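Local structure of adhesion G-protein coupled receptor G6 (Danio rerio, 6V55) at residues Thr560-Ser572 and Leu601-Ser613. The protein is an adhesion G-protein coupled receptor, also called Gpr126, whose calcium-binding extracellular region probably serves cell adhesion and signalling in myelination. Numbering follows the deposited sequence.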
loop_
_atom_site.group_PDB
_atom_site.type_symbol
_atom_site.label_atom_id
_atom_site.label_comp_id
_atom_site.label_asym_id
_atom_site.label_seq_id
_atom_site.Cartn_x
_atom_site.Cartn_y
_atom_site.Cartn_z
ATOM N N THR A 560 17.895 12.572 22.678
ATOM C CA THR A 560 16.542 12.057 22.522
ATOM C C THR A 560 15.573 12.772 23.450
ATOM O O THR A 560 14.436 13.078 23.053
ATOM C CB THR A 560 16.527 10.554 22.769
ATOM O OG1 THR A 560 17.710 9.973 22.209
ATOM C CG2 THR A 560 15.363 9.948 22.100
ATOM N N VAL A 561 16.021 13.088 24.669
ATOM C CA VAL A 561 15.133 13.706 25.645
ATOM C C VAL A 561 14.828 15.150 25.253
ATOM O O VAL A 561 13.685 15.593 25.401
ATOM C CB VAL A 561 15.751 13.547 27.057
ATOM C CG1 VAL A 561 15.045 14.370 28.131
ATOM C CG2 VAL A 561 15.724 12.097 27.450
ATOM N N VAL A 562 15.775 15.837 24.592
ATOM C CA VAL A 562 15.555 17.233 24.198
ATOM C C VAL A 562 14.570 17.304 23.031
ATOM O O VAL A 562 13.807 18.281 22.896
ATOM C CB VAL A 562 16.936 17.915 23.963
ATOM C CG1 VAL A 562 16.934 19.074 22.974
ATOM C CG2 VAL A 562 17.452 18.440 25.297
ATOM N N THR A 563 14.447 16.206 22.280
ATOM C CA THR A 563 13.498 16.283 21.199
ATOM C C THR A 563 12.138 15.719 21.558
ATOM O O THR A 563 11.194 15.942 20.791
ATOM C CB THR A 563 14.071 15.609 19.962
ATOM O OG1 THR A 563 14.221 14.204 20.190
ATOM C CG2 THR A 563 15.436 16.196 19.672
ATOM N N ILE A 564 12.011 14.982 22.669
ATOM C CA ILE A 564 10.684 14.799 23.254
ATOM C C ILE A 564 10.118 16.153 23.639
ATOM O O ILE A 564 9.036 16.526 23.180
ATOM C CB ILE A 564 10.726 13.829 24.447
ATOM C CG1 ILE A 564 11.238 12.496 23.927
ATOM C CG2 ILE A 564 9.352 13.642 24.999
ATOM C CD1 ILE A 564 11.688 11.485 24.967
ATOM N N ILE A 565 10.923 16.968 24.330
ATOM C CA ILE A 565 10.478 18.272 24.836
ATOM C C ILE A 565 10.306 19.293 23.703
ATOM O O ILE A 565 9.384 20.119 23.741
ATOM C CB ILE A 565 11.462 18.761 25.923
ATOM C CG1 ILE A 565 11.706 17.653 26.965
ATOM C CG2 ILE A 565 10.941 19.997 26.620
ATOM C CD1 ILE A 565 10.514 17.303 27.858
ATOM N N SER A 566 11.149 19.225 22.665
ATOM C CA SER A 566 10.973 20.075 21.485
ATOM C C SER A 566 9.688 19.756 20.729
ATOM O O SER A 566 9.018 20.673 20.230
ATOM C CB SER A 566 12.152 19.908 20.538
ATOM O OG SER A 566 12.021 20.731 19.388
ATOM N N ASN A 567 9.323 18.469 20.655
ATOM C CA ASN A 567 8.083 18.087 20.003
ATOM C C ASN A 567 6.864 18.457 20.834
ATOM O O ASN A 567 5.803 18.747 20.270
ATOM C CB ASN A 567 8.054 16.597 19.767
ATOM C CG ASN A 567 8.952 16.153 18.668
ATOM O OD1 ASN A 567 9.566 16.965 17.980
ATOM N ND2 ASN A 567 9.086 14.836 18.528
ATOM N N VAL A 568 6.965 18.445 22.169
ATOM C CA VAL A 568 5.817 18.934 22.932
ATOM C C VAL A 568 5.737 20.451 22.893
ATOM O O VAL A 568 4.675 21.000 23.164
ATOM C CB VAL A 568 5.746 18.456 24.401
ATOM C CG1 VAL A 568 6.092 16.978 24.529
ATOM C CG2 VAL A 568 6.561 19.305 25.349
ATOM N N MET A 569 6.796 21.147 22.483
ATOM C CA MET A 569 6.686 22.587 22.311
ATOM C C MET A 569 5.899 22.995 21.073
ATOM O O MET A 569 5.507 24.158 20.981
ATOM C CB MET A 569 8.060 23.207 22.221
ATOM C CG MET A 569 8.689 23.409 23.537
ATOM S SD MET A 569 10.305 24.149 23.333
ATOM C CE MET A 569 11.116 22.910 24.306
ATOM N N VAL A 570 5.685 22.101 20.103
ATOM C CA VAL A 570 4.901 22.493 18.934
ATOM C C VAL A 570 3.489 21.949 19.071
ATOM O O VAL A 570 2.690 22.031 18.130
ATOM C CB VAL A 570 5.533 22.045 17.601
ATOM C CG1 VAL A 570 6.835 22.764 17.374
ATOM C CG2 VAL A 570 5.746 20.564 17.550
ATOM N N SER A 571 3.149 21.438 20.255
ATOM C CA SER A 571 1.783 21.016 20.523
ATOM C C SER A 571 0.916 22.236 20.779
ATOM O O SER A 571 1.397 23.374 20.817
ATOM C CB SER A 571 1.750 20.065 21.710
ATOM O OG SER A 571 2.277 18.823 21.293
ATOM N N SER A 572 -0.381 22.001 20.968
ATOM C CA SER A 572 -1.297 23.092 21.288
ATOM C C SER A 572 -1.015 23.634 22.686
ATOM O O SER A 572 -0.402 22.968 23.525
ATOM C CB SER A 572 -2.748 22.625 21.213
ATOM O OG SER A 572 -3.098 21.910 22.390
ATOM N N LEU A 601 29.469 21.124 25.335
ATOM C CA LEU A 601 28.575 20.211 24.626
ATOM C C LEU A 601 27.258 20.920 24.350
ATOM O O LEU A 601 26.661 21.491 25.259
ATOM C CB LEU A 601 28.319 18.931 25.431
ATOM C CG LEU A 601 27.244 18.003 24.837
ATOM C CD1 LEU A 601 27.638 17.499 23.451
ATOM C CD2 LEU A 601 26.898 16.828 25.713
ATOM N N THR A 602 26.794 20.871 23.115
ATOM C CA THR A 602 25.544 21.504 22.725
ATOM C C THR A 602 24.582 20.448 22.191
ATOM O O THR A 602 24.979 19.579 21.408
ATOM C CB THR A 602 25.823 22.568 21.678
ATOM O OG1 THR A 602 26.937 23.375 22.098
ATOM C CG2 THR A 602 24.663 23.439 21.505
ATOM N N ILE A 603 23.324 20.490 22.636
ATOM C CA ILE A 603 22.295 19.568 22.156
ATOM C C ILE A 603 21.177 20.376 21.518
ATOM O O ILE A 603 20.482 21.129 22.204
ATOM C CB ILE A 603 21.737 18.676 23.268
ATOM C CG1 ILE A 603 22.817 17.754 23.804
ATOM C CG2 ILE A 603 20.659 17.832 22.699
ATOM C CD1 ILE A 603 23.157 18.101 25.150
ATOM N N SER A 604 20.996 20.214 20.218
ATOM C CA SER A 604 20.059 21.036 19.476
ATOM C C SER A 604 18.815 20.257 19.076
ATOM O O SER A 604 18.809 19.021 18.999
ATOM C CB SER A 604 20.712 21.610 18.215
ATOM O OG SER A 604 19.968 22.708 17.711
ATOM N N SER A 605 17.762 21.015 18.802
ATOM C CA SER A 605 16.526 20.507 18.231
ATOM C C SER A 605 15.868 21.667 17.498
ATOM O O SER A 605 16.453 22.751 17.397
ATOM C CB SER A 605 15.620 19.942 19.316
ATOM O OG SER A 605 15.277 20.991 20.201
ATOM N N LYS A 606 14.635 21.452 17.018
ATOM C CA LYS A 606 13.951 22.484 16.243
ATOM C C LYS A 606 13.555 23.680 17.112
ATOM O O LYS A 606 13.837 24.822 16.738
ATOM C CB LYS A 606 12.742 21.884 15.520
ATOM C CG LYS A 606 12.119 22.799 14.440
ATOM C CD LYS A 606 10.575 22.639 14.392
ATOM C CE LYS A 606 9.845 23.863 13.807
ATOM N NZ LYS A 606 9.340 24.817 14.852
ATOM N N ASN A 607 12.986 23.450 18.303
ATOM C CA ASN A 607 12.561 24.561 19.158
ATOM C C ASN A 607 13.343 24.698 20.468
ATOM O O ASN A 607 12.930 25.484 21.336
ATOM C CB ASN A 607 11.079 24.441 19.507
ATOM C CG ASN A 607 10.207 24.318 18.297
ATOM O OD1 ASN A 607 10.125 25.238 17.477
ATOM N ND2 ASN A 607 9.520 23.181 18.183
ATOM N N LEU A 608 14.443 23.962 20.646
ATOM C CA LEU A 608 15.136 23.900 21.928
ATOM C C LEU A 608 16.594 23.540 21.707
ATOM O O LEU A 608 16.894 22.477 21.155
ATOM C CB LEU A 608 14.507 22.860 22.852
ATOM C CG LEU A 608 15.199 22.732 24.211
ATOM C CD1 LEU A 608 15.023 23.982 25.033
ATOM C CD2 LEU A 608 14.729 21.522 24.982
ATOM N N VAL A 609 17.498 24.400 22.163
ATOM C CA VAL A 609 18.916 24.067 22.204
ATOM C C VAL A 609 19.403 24.256 23.633
ATOM O O VAL A 609 19.042 25.243 24.289
ATOM C CB VAL A 609 19.727 24.893 21.185
ATOM C CG1 VAL A 609 19.445 26.393 21.273
ATOM C CG2 VAL A 609 21.181 24.598 21.295
ATOM N N VAL A 610 20.102 23.245 24.168
ATOM C CA VAL A 610 20.670 23.347 25.510
ATOM C C VAL A 610 22.163 23.097 25.395
ATOM O O VAL A 610 22.634 22.379 24.504
ATOM C CB VAL A 610 20.023 22.403 26.569
ATOM C CG1 VAL A 610 18.494 22.577 26.624
ATOM C CG2 VAL A 610 20.402 20.932 26.394
ATOM N N GLY A 611 22.915 23.744 26.265
ATOM C CA GLY A 611 24.364 23.669 26.190
ATOM C C GLY A 611 24.968 23.706 27.569
ATOM O O GLY A 611 24.432 24.331 28.489
ATOM N N VAL A 612 26.075 23.000 27.720
ATOM C CA VAL A 612 26.883 23.056 28.924
ATOM C C VAL A 612 28.286 23.394 28.467
ATOM O O VAL A 612 28.684 23.037 27.352
ATOM C CB VAL A 612 26.867 21.735 29.709
ATOM C CG1 VAL A 612 25.607 21.638 30.513
ATOM C CG2 VAL A 612 26.929 20.565 28.753
ATOM N N SER A 613 29.014 24.133 29.305
ATOM C CA SER A 613 30.435 24.386 29.106
ATOM C C SER A 613 31.102 24.472 30.467
ATOM O O SER A 613 30.472 24.860 31.456
ATOM C CB SER A 613 30.701 25.672 28.325
ATOM O OG SER A 613 30.508 26.811 29.141
#
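S566 meets the loop 605-607 with its hydroxyl reaching in between two residues of the hairpin. OG lies anti to its own backbone N (chi1 -179°), which carries it off the helix toward the loop, where the backbone N-H of N607 points at it almost straight, N to OG 3.1 Å at 164°. The same OG gives a weak hydrogen bond to S605 OG, and the CB atoms of the two serines pack at 3.7 Å. One buried hydroxyl thus joins two residues of the loop to the helix.

N607 answers with its amide: ND2 makes a doubtful bond to S566 O at 3.3 Å, since the amide nitrogen sits too close to a neighbour in the model. On the other branch OD1 takes the ammonium of K606, NZ to OD1 2.8 Å, tilted 19° from the carbonyl plane. With an alanine here, K606 NZ would probably lose its amide acceptor and the lysine's end be left freer to turn, and the less certain bond to S566 O would go too.

Beside this polar patch the packing is apolar. M569, its chain bent at chi3, runs past N607 in the opposite direction and sets CE against L608 CB at 3.7 Å, the two side chains crossing at about a right angle. One turn earlier in the helix, V562 rests CB on I603 CG2, CG1 meets L608 CD2 at 3.9 Å, and CG2 touches V610 CG2, the two valines running past each other in opposite directions.

In this GAIN-type region, helix 555-568 therefore lies over the hairpin of strands 600-603 and 608-614, the latter flanked on its other side by strand 671-677, while helices 517-527 and 534-550 cover other faces of the helix. Chemically, greasy contacts hold the helix on the strands, and the S566 hydroxyl, perhaps aided by the N607 amide, fixes the loop's place along it.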